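Local coordinates for protein nucleoporin nup120 (Schizosaccharomyces pombe, PDB 4GQ2) that serves as a structural component of the nuclear pore complex, whose nucleoporins can also dock transiently associated nuclear transport factors, at residues 26-31 with 160-165; 55-60 with 519-524; 78-83 with 108-113. All blocks are in the same frame, centred on the assembly; numbering follows the deposited sequence.

Starting at the N terminus, the chain leaves strand 21-26 through residues 26-31, which meet strand 160-163 in contact 1 and close a loop of 128 residues. It next passes residues 55-60, the start of contact 2, whose partner, residues 519-524, follows after 458 intervening residues. Contact 3 then joins the turn at 78-83 to residues 108-113. Contacts 1 and 2 cross along the chain, and contact 3 falls within both of their loops. Together they tie a five-stranded propeller sheet to the following four-stranded sheet and to the sheet holding strand 520-525. Contact 3 touches both others, through Pro108 on Val27 and through Tyr58, whose OH hydrogen-bonds to Val111 O.

Contact 1: residues 26-31 with 160-165; sequences WVPALE and CLCYRP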
loop_
_atom_site.group_PDB
_atom_site.type_symbol
_atom_site.label_atom_id
_atom_site.label_comp_id
_atom_site.label_asym_id
_atom_site.label_seq_id
_atom_site.Cartn_x
_atom_site.Cartn_y
_atom_site.Cartn_z
ATOM N N TRP A 26 14.824 4.192 -31.380
ATOM C CA TRP A 26 14.317 3.957 -32.735
ATOM C C TRP A 26 15.404 3.362 -33.569
ATOM O O TRP A 26 16.511 3.909 -33.638
ATOM C CB TRP A 26 13.862 5.261 -33.379
ATOM C CG TRP A 26 12.535 5.761 -32.872
ATOM C CD1 TRP A 26 11.296 5.668 -33.503
ATOM C CD2 TRP A 26 12.264 6.444 -31.599
ATOM N NE1 TRP A 26 10.308 6.234 -32.734
ATOM C CE2 TRP A 26 10.819 6.717 -31.579
ATOM C CE3 TRP A 26 13.042 6.842 -30.515
ATOM C CZ2 TRP A 26 10.207 7.363 -30.514
ATOM C CZ3 TRP A 26 12.411 7.496 -29.448
ATOM C CH2 TRP A 26 11.028 7.751 -29.449
ATOM N N VAL A 27 15.105 2.230 -34.207
ATOM C CA VAL A 27 16.047 1.605 -35.141
ATOM C C VAL A 27 16.213 2.517 -36.367
ATOM O O VAL A 27 15.261 3.218 -36.741
ATOM C CB VAL A 27 15.616 0.172 -35.550
ATOM C CG1 VAL A 27 15.524 -0.730 -34.326
ATOM C CG2 VAL A 27 14.294 0.179 -36.305
ATOM N N PRO A 28 17.424 2.550 -36.965
ATOM C CA PRO A 28 17.654 3.379 -38.155
ATOM C C PRO A 28 16.643 3.084 -39.267
ATOM O O PRO A 28 16.344 1.915 -39.532
ATOM C CB PRO A 28 19.064 2.970 -38.593
ATOM C CG PRO A 28 19.729 2.556 -37.329
ATOM C CD PRO A 28 18.658 1.865 -36.535
ATOM N N ALA A 29 16.114 4.138 -39.887
ATOM C CA ALA A 29 15.110 3.999 -40.946
ATOM C C ALA A 29 15.718 3.537 -42.278
ATOM O O ALA A 29 16.822 3.945 -42.645
ATOM C CB ALA A 29 14.346 5.303 -41.130
ATOM N N LEU A 30 14.988 2.676 -42.984
ATOM C CA LEU A 30 15.393 2.184 -44.305
ATOM C C LEU A 30 14.336 2.501 -45.368
ATOM O O LEU A 30 13.272 3.039 -45.050
ATOM C CB LEU A 30 15.715 0.684 -44.252
ATOM C CG LEU A 30 17.194 0.279 -44.133
ATOM C CD1 LEU A 30 17.848 0.754 -42.840
ATOM C CD2 LEU A 30 17.340 -1.228 -44.269
ATOM N N GLU A 31 14.629 2.172 -46.625
ATOM C CA GLU A 31 13.805 2.632 -47.752
ATOM C C GLU A 31 12.455 1.917 -47.876
ATOM O O GLU A 31 11.408 2.570 -47.928
ATOM C CB GLU A 31 14.591 2.558 -49.064
ATOM C CG GLU A 31 14.359 3.750 -49.977
ATOM C CD GLU A 31 15.464 3.923 -50.998
ATOM O OE1 GLU A 31 15.528 3.114 -51.950
ATOM O OE2 GLU A 31 16.265 4.870 -50.849
ATOM N N CYS A 160 22.535 -0.499 -33.176
ATOM C CA CYS A 160 21.657 -1.197 -34.103
ATOM C C CYS A 160 22.204 -1.266 -35.529
ATOM O O CYS A 160 22.441 -0.242 -36.160
ATOM C CB CYS A 160 20.273 -0.565 -34.122
ATOM S SG CYS A 160 19.077 -1.597 -34.987
ATOM N N LEU A 161 22.390 -2.490 -36.016
ATOM C CA LEU A 161 22.772 -2.767 -37.398
ATOM C C LEU A 161 21.573 -3.369 -38.130
ATOM O O LEU A 161 20.883 -4.243 -37.590
ATOM C CB LEU A 161 23.952 -3.747 -37.429
ATOM C CG LEU A 161 25.413 -3.260 -37.411
ATOM C CD1 LEU A 161 25.640 -2.004 -36.584
ATOM C CD2 LEU A 161 26.343 -4.375 -36.946
ATOM N N CYS A 162 21.327 -2.901 -39.351
ATOM C CA CYS A 162 20.209 -3.394 -40.160
ATOM C C CYS A 162 20.668 -4.202 -41.361
ATOM O O CYS A 162 21.574 -3.793 -42.095
ATOM C CB CYS A 162 19.336 -2.237 -40.639
ATOM S SG CYS A 162 18.931 -1.099 -39.311
ATOM N N TYR A 163 20.017 -5.342 -41.564
ATOM C CA TYR A 163 20.346 -6.239 -42.659
ATOM C C TYR A 163 19.104 -6.591 -43.456
ATOM O O TYR A 163 18.029 -6.777 -42.887
ATOM C CB TYR A 163 20.977 -7.515 -42.118
ATOM C CG TYR A 163 22.284 -7.302 -41.397
ATOM C CD1 TYR A 163 23.490 -7.242 -42.099
ATOM C CD2 TYR A 163 22.321 -7.178 -40.008
ATOM C CE1 TYR A 163 24.698 -7.059 -41.438
ATOM C CE2 TYR A 163 23.522 -6.987 -39.338
ATOM C CZ TYR A 163 24.707 -6.930 -40.056
ATOM O OH TYR A 163 25.899 -6.745 -39.395
ATOM N N ARG A 164 19.265 -6.680 -44.776
ATOM C CA ARG A 164 18.204 -7.146 -45.663
ATOM C C ARG A 164 18.667 -8.397 -46.412
ATOM O O ARG A 164 19.157 -8.298 -47.538
ATOM C CB ARG A 164 17.796 -6.049 -46.647
ATOM C CG ARG A 164 16.929 -4.958 -46.046
ATOM C CD ARG A 164 16.583 -3.919 -47.095
ATOM N NE ARG A 164 15.635 -2.930 -46.588
ATOM C CZ ARG A 164 15.237 -1.853 -47.259
ATOM N NH1 ARG A 164 15.698 -1.606 -48.481
ATOM N NH2 ARG A 164 14.375 -1.018 -46.705
ATOM N N PRO A 165 18.506 -9.580 -45.788
ATOM C CA PRO A 165 18.993 -10.825 -46.382
ATOM C C PRO A 165 18.261 -11.131 -47.678
ATOM O O PRO A 165 17.052 -10.912 -47.776
ATOM C CB PRO A 165 18.666 -11.886 -45.319
ATOM C CG PRO A 165 18.356 -11.119 -44.074
ATOM C CD PRO A 165 17.751 -9.838 -44.552
#
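Leu30 and Arg164 meet tip to tip at the outer end of this contact. The Leu30 CD2 methyl lies over one face of the guanidinium, 3.3 Å from Arg164 NE, while Leu30 CB comes up against NH2. Its other methyl, CD1, rests 4.0 Å from Cys162 CB, so the forked side chain spans Cys162 in the strand and Arg164 just beyond its end. An alanine here would lack both methyls, and would probably leave the guanidinium less well fixed and Cys162 less well packed.

Further in, Pro28 presents its CD to Cys160, 3.8 Å from Cys160 CB, and its ring also reaches Cys162 SG. Proline has no N-H to offer a neighbouring strand, which suits a chain that packs here without pairing. Val27 CG1 touches Cys160 SG at 3.7 Å. That sulphur stands anti to its backbone N (chi1 -168°), and the small, weakly polar thiols are consistent with so close an approach.

Arg164 reaches Leu30 by an extended chain from CG to NE. Its NH2 ends 3.2 Å from Glu31 N, but both are donors and do not bond. The poorly ordered Glu31 carboxylate makes no salt bridge, its OE1 being 5.9 Å from Arg164 NH1, and any attraction is probably diffuse. Arg164 also touches a crystal neighbour, which may influence its pose. Asp33 OD1 accepts a hydrogen bond from Leu30 N and so helps to fix the loop.

The two segments run 31° apart and are joined by packing. Val27 remains tied by its backbone to His106 of the neighbouring strand 101-106, while the backbones of Leu161 and Tyr163 hydrogen-bond to Tyr140 and Leu138 of strand 138-143. The exit from edge strand 21-26 of one propeller sheet thus lies against edge strand 160-163 of the next.

Contact 2: residues 55-60 with 519-524; sequences CVAYDA and EILSIN
Ala57 opens the contact, its CB methyl 4.1 Å from Leu521 CD1 and its carbonyl oxygen closer still to the same methyl, at 3.8 Å; alanine leaves room for the leucine. Tyr58 offers backbone rather than ring: its O lies 4.0 Å from Leu521 CD2, while its side chain starts out away from residues 519-524 and its OH hydrogen-bonds to Val111 O.

At Asp59, with CG anti to the backbone N (chi1 -160°), OD2 accepts a hydrogen bond from Asp114 N; OD1 has a weak one from Ala60 N and a long, weak ion pair with Lys113 NZ, which would probably help to keep the buried acid ionised.

Ala60 makes two contacts, one apolar and one polar. Its CB packs 3.8 Å from Leu521 CD1, and its O receives the hydroxyl of Ser522, OG to O 2.7 Å, with the donor 44° above the carbonyl plane. Leucine and serine can both face this segment because Leu521 and Ser522 form a classic beta bulge opposite Asn535, turning both side chains to one side.

Strands 59-64 and 520-525 are edge strands of different propeller sheets, here joined by side chains rather than backbone pairing. Leu521 packs against two alanines, and Ser522 OG, bonded to Asn535 ND2 in its own sheet, spends its proton on Ala60 O of the other, so a polar bond joins the sheets beside an apolar patch.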
loop_
_atom_site.group_PDB
_atom_site.type_symbol
_atom_site.label_atom_id
_atom_site.label_comp_id
_atom_site.label_asym_id
_atom_site.label_seq_id
_atom_site.Cartn_x
_atom_site.Cartn_y
_atom_site.Cartn_z
ATOM N N CYS A 55 -0.713 -2.539 -25.347
ATOM C CA CYS A 55 -0.380 -3.104 -24.028
ATOM C C CYS A 55 -0.478 -4.615 -23.917
ATOM O O CYS A 55 -0.086 -5.179 -22.910
ATOM C CB CYS A 55 -1.274 -2.493 -22.953
ATOM S SG CYS A 55 -1.387 -0.697 -23.028
ATOM N N VAL A 56 -1.022 -5.265 -24.938
ATOM C CA VAL A 56 -1.221 -6.702 -24.896
ATOM C C VAL A 56 -0.268 -7.326 -25.895
ATOM O O VAL A 56 -0.520 -7.296 -27.096
ATOM C CB VAL A 56 -2.682 -7.092 -25.219
ATOM C CG1 VAL A 56 -2.860 -8.598 -25.165
ATOM C CG2 VAL A 56 -3.651 -6.409 -24.257
ATOM N N ALA A 57 0.833 -7.877 -25.386
ATOM C CA ALA A 57 1.857 -8.501 -26.212
ATOM C C ALA A 57 1.281 -9.716 -26.937
ATOM O O ALA A 57 0.374 -10.371 -26.421
ATOM C CB ALA A 57 3.065 -8.900 -25.355
ATOM N N TYR A 58 1.792 -9.996 -28.136
ATOM C CA TYR A 58 1.394 -11.204 -28.875
ATOM C C TYR A 58 2.507 -12.254 -28.900
ATOM O O TYR A 58 2.313 -13.369 -29.399
ATOM C CB TYR A 58 0.893 -10.879 -30.291
ATOM C CG TYR A 58 1.843 -10.060 -31.132
ATOM C CD1 TYR A 58 2.857 -10.666 -31.870
ATOM C CD2 TYR A 58 1.718 -8.678 -31.201
ATOM C CE1 TYR A 58 3.728 -9.912 -32.645
ATOM C CE2 TYR A 58 2.579 -7.916 -31.975
ATOM C CZ TYR A 58 3.580 -8.535 -32.693
ATOM O OH TYR A 58 4.431 -7.768 -33.451
ATOM N N ASP A 59 3.669 -11.884 -28.364
ATOM C CA ASP A 59 4.751 -12.833 -28.108
ATOM C C ASP A 59 5.645 -12.300 -26.995
ATOM O O ASP A 59 5.718 -11.094 -26.782
ATOM C CB ASP A 59 5.566 -13.101 -29.375
ATOM C CG ASP A 59 6.361 -14.391 -29.295
ATOM O OD1 ASP A 59 6.101 -15.202 -28.381
ATOM O OD2 ASP A 59 7.251 -14.599 -30.145
ATOM N N ALA A 60 6.325 -13.201 -26.289
ATOM C CA ALA A 60 7.141 -12.828 -25.133
ATOM C C ALA A 60 8.003 -13.988 -24.681
ATOM O O ALA A 60 7.685 -15.149 -24.951
ATOM C CB ALA A 60 6.256 -12.363 -23.976
ATOM N N GLU A 519 -3.459 -13.570 -21.107
ATOM C CA GLU A 519 -3.157 -14.604 -22.088
ATOM C C GLU A 519 -1.722 -15.114 -21.925
ATOM O O GLU A 519 -0.777 -14.328 -21.905
ATOM C CB GLU A 519 -3.372 -14.065 -23.505
ATOM C CG GLU A 519 -3.158 -15.090 -24.611
ATOM C CD GLU A 519 -3.681 -14.625 -25.960
ATOM O OE1 GLU A 519 -4.078 -13.444 -26.085
ATOM O OE2 GLU A 519 -3.691 -15.439 -26.904
ATOM N N ILE A 520 -1.572 -16.427 -21.797
ATOM C CA ILE A 520 -0.259 -17.061 -21.707
ATOM C C ILE A 520 0.425 -16.979 -23.072
ATOM O O ILE A 520 -0.251 -16.948 -24.099
ATOM C CB ILE A 520 -0.379 -18.523 -21.191
ATOM C CG1 ILE A 520 0.990 -19.176 -20.987
ATOM C CG2 ILE A 520 -1.237 -19.379 -22.121
ATOM C CD1 ILE A 520 1.768 -18.655 -19.808
ATOM N N LEU A 521 1.758 -16.913 -23.086
ATOM C CA LEU A 521 2.502 -16.793 -24.342
ATOM C C LEU A 521 3.694 -17.729 -24.390
ATOM O O LEU A 521 3.948 -18.364 -25.412
ATOM C CB LEU A 521 2.967 -15.353 -24.595
ATOM C CG LEU A 521 1.916 -14.241 -24.645
ATOM C CD1 LEU A 521 2.596 -12.879 -24.730
ATOM C CD2 LEU A 521 0.949 -14.426 -25.804
ATOM N N SER A 522 4.435 -17.798 -23.287
ATOM C CA SER A 522 5.580 -18.680 -23.199
ATOM C C SER A 522 5.933 -18.940 -21.750
ATOM O O SER A 522 5.400 -18.282 -20.853
ATOM C CB SER A 522 6.782 -18.068 -23.908
ATOM O OG SER A 522 7.361 -17.048 -23.113
ATOM N N ILE A 523 6.825 -19.913 -21.542
ATOM C CA ILE A 523 7.454 -20.169 -20.249
ATOM C C ILE A 523 8.961 -20.406 -20.446
ATOM O O ILE A 523 9.389 -20.865 -21.512
ATOM C CB ILE A 523 6.794 -21.344 -19.476
ATOM C CG1 ILE A 523 7.018 -22.691 -20.181
ATOM C CG2 ILE A 523 5.306 -21.089 -19.236
ATOM C CD1 ILE A 523 6.790 -23.890 -19.279
ATOM N N ASN A 524 9.762 -20.062 -19.438
ATOM C CA ASN A 524 11.210 -20.249 -19.503
ATOM C C ASN A 524 11.771 -20.664 -18.165
ATOM O O ASN A 524 11.567 -19.972 -17.163
ATOM C CB ASN A 524 11.931 -18.965 -19.923
ATOM C CG ASN A 524 11.522 -18.474 -21.289
ATOM O OD1 ASN A 524 10.684 -17.576 -21.406
ATOM N ND2 ASN A 524 12.117 -19.049 -22.335
#

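Contact 3: residues 78-83 with 108-113; sequences IFQNRT and PSNVMK
One water is the best-held polar atom here, gripped by three hydrogen bonds: it donates to Phe79 O and Thr83 O and accepts from Val111 N, at 3.1 Å. It thus bridges a beta-hairpin of the type I plus G1 bulge kind, linking strands 73-79 and 83-88, to the connection that leads into the next propeller sheet. In that turn Arg82 takes up left-handed helical backbone angles (60°/44°).

Arg82 N makes two weak hydrogen bonds, one to Phe79 O within the turn and one to Asn110 OD1 at 3.1 Å. An asparagine suits this place because its short amide reaches the turn, with OD1 also 3.4 Å from Arg82 CG. The arginine chain crosses that amide at about a right angle and bends at chi3. Its NH1 then donates a hydrogen bond to Pro108 O, 2.7 Å away at the guanidinium edge, from 40° above the carbonyl plane.

On the buried side Ile78 and Val111 also cross at about a right angle, with Ile78 CG2 4.0 Å from Val111 CB. Beta-branched residues favour the extended backbone, and these two give compact apolar surface to a buried place. Val116 of strand 115-121 touches both, while Val111 O bonds to Tyr58 OH.

At the end of the turn, Thr83 OG1 donates back to Asn81 OD1 in a very short bond of 2.5 Å, in the carbonyl plane and on a lone pair.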
loop_
_atom_site.group_PDB
_atom_site.type_symbol
_atom_site.label_atom_id
_atom_site.label_comp_id
_atom_site.label_asym_id
_atom_site.label_seq_id
_atom_site.Cartn_x
_atom_site.Cartn_y
_atom_site.Cartn_z
ATOM N N ILE A 78 6.590 -8.054 -27.298
ATOM C CA ILE A 78 6.342 -7.325 -28.541
ATOM C C ILE A 78 4.858 -6.997 -28.720
ATOM O O ILE A 78 3.990 -7.812 -28.412
ATOM C CB ILE A 78 6.918 -8.050 -29.784
ATOM C CG1 ILE A 78 6.356 -9.478 -29.918
ATOM C CG2 ILE A 78 8.444 -8.035 -29.749
ATOM C CD1 ILE A 78 6.836 -10.203 -31.165
ATOM N N PHE A 79 4.588 -5.797 -29.225
ATOM C CA PHE A 79 3.231 -5.250 -29.279
ATOM C C PHE A 79 2.861 -4.769 -30.686
ATOM O O PHE A 79 3.731 -4.497 -31.511
ATOM C CB PHE A 79 3.083 -4.108 -28.255
ATOM C CG PHE A 79 3.445 -4.505 -26.846
ATOM C CD1 PHE A 79 4.766 -4.451 -26.410
ATOM C CD2 PHE A 79 2.468 -4.952 -25.961
ATOM C CE1 PHE A 79 5.103 -4.830 -25.113
ATOM C CE2 PHE A 79 2.800 -5.327 -24.663
ATOM C CZ PHE A 79 4.121 -5.266 -24.241
ATOM N N GLN A 80 1.566 -4.667 -30.953
ATOM C CA GLN A 80 1.087 -4.238 -32.263
ATOM C C GLN A 80 1.221 -2.730 -32.506
ATOM O O GLN A 80 0.720 -2.210 -33.500
ATOM C CB GLN A 80 -0.345 -4.724 -32.497
ATOM C CG GLN A 80 -0.420 -6.199 -32.859
ATOM C CD GLN A 80 -1.832 -6.676 -33.128
ATOM O OE1 GLN A 80 -2.736 -6.486 -32.309
ATOM N NE2 GLN A 80 -2.028 -7.312 -34.275
ATOM N N ASN A 81 1.908 -2.037 -31.603
ATOM C CA ASN A 81 2.276 -0.648 -31.833
ATOM C C ASN A 81 3.727 -0.529 -32.316
ATOM O O ASN A 81 4.362 0.513 -32.156
ATOM C CB ASN A 81 2.023 0.205 -30.583
ATOM C CG ASN A 81 2.913 -0.177 -29.409
ATOM O OD1 ASN A 81 3.676 -1.143 -29.470
ATOM N ND2 ASN A 81 2.819 0.586 -28.329
ATOM N N ARG A 82 4.232 -1.612 -32.910
ATOM C CA ARG A 82 5.585 -1.676 -33.486
ATOM C C ARG A 82 6.670 -1.417 -32.449
ATOM O O ARG A 82 7.621 -0.674 -32.702
ATOM C CB ARG A 82 5.741 -0.717 -34.677
ATOM C CG ARG A 82 4.750 -0.942 -35.808
ATOM C CD ARG A 82 4.941 0.081 -36.915
ATOM N NE ARG A 82 3.655 0.488 -37.481
ATOM C CZ ARG A 82 3.489 1.062 -38.670
ATOM N NH1 ARG A 82 4.528 1.304 -39.461
ATOM N NH2 ARG A 82 2.270 1.387 -39.075
ATOM N N THR A 83 6.521 -2.034 -31.278
ATOM C CA THR A 83 7.507 -1.886 -30.208
ATOM C C THR A 83 7.997 -3.232 -29.684
ATOM O O THR A 83 7.299 -4.246 -29.797
ATOM C CB THR A 83 6.948 -1.084 -29.013
ATOM O OG1 THR A 83 5.825 -1.782 -28.457
ATOM C CG2 THR A 83 6.530 0.341 -29.433
ATOM N N PRO A 108 9.875 0.232 -37.646
ATOM C CA PRO A 108 9.032 0.756 -38.728
ATOM C C PRO A 108 7.948 -0.237 -39.126
ATOM O O PRO A 108 6.982 0.134 -39.801
ATOM C CB PRO A 108 10.013 0.946 -39.895
ATOM C CG PRO A 108 11.378 0.665 -39.362
ATOM C CD PRO A 108 11.195 -0.190 -38.146
ATOM N N SER A 109 8.130 -1.490 -38.711
ATOM C CA SER A 109 7.167 -2.563 -38.939
ATOM C C SER A 109 7.142 -3.503 -37.733
ATOM O O SER A 109 8.145 -3.626 -37.027
ATOM C CB SER A 109 7.550 -3.334 -40.201
ATOM O OG SER A 109 6.960 -4.617 -40.221
ATOM N N ASN A 110 6.004 -4.165 -37.510
ATOM C CA ASN A 110 5.830 -5.083 -36.385
ATOM C C ASN A 110 6.832 -6.234 -36.378
ATOM O O ASN A 110 7.002 -6.913 -37.386
ATOM C CB ASN A 110 4.400 -5.654 -36.359
ATOM C CG ASN A 110 3.405 -4.737 -35.656
ATOM O OD1 ASN A 110 3.746 -4.039 -34.703
ATOM N ND2 ASN A 110 2.162 -4.745 -36.120
ATOM N N VAL A 111 7.496 -6.448 -35.241
ATOM C CA VAL A 111 8.314 -7.642 -35.062
ATOM C C VAL A 111 7.402 -8.854 -35.236
ATOM O O VAL A 111 6.286 -8.873 -34.723
ATOM C CB VAL A 111 8.994 -7.681 -33.677
ATOM C CG1 VAL A 111 9.872 -8.915 -33.547
ATOM C CG2 VAL A 111 9.825 -6.424 -33.446
ATOM N N MET A 112 7.862 -9.848 -35.986
ATOM C CA MET A 112 7.056 -11.040 -36.210
ATOM C C MET A 112 7.089 -11.958 -34.998
ATOM O O MET A 112 8.064 -11.977 -34.239
ATOM C CB MET A 112 7.504 -11.797 -37.473
ATOM C CG MET A 112 8.807 -12.568 -37.336
ATOM S SD MET A 112 9.047 -13.747 -38.681
ATOM C CE MET A 112 10.336 -14.803 -38.010
ATOM N N LYS A 113 6.006 -12.708 -34.829
ATOM C CA LYS A 113 5.912 -13.753 -33.831
ATOM C C LYS A 113 7.080 -14.722 -34.037
ATOM O O LYS A 113 7.435 -15.053 -35.176
ATOM C CB LYS A 113 4.555 -14.455 -33.979
ATOM C CG LYS A 113 4.373 -15.719 -33.158
ATOM C CD LYS A 113 3.696 -15.455 -31.823
ATOM C CE LYS A 113 3.258 -16.755 -31.157
ATOM N NZ LYS A 113 4.408 -17.513 -30.583
HETATM O O HOH W 1 6.386 -5.125 -32.623
#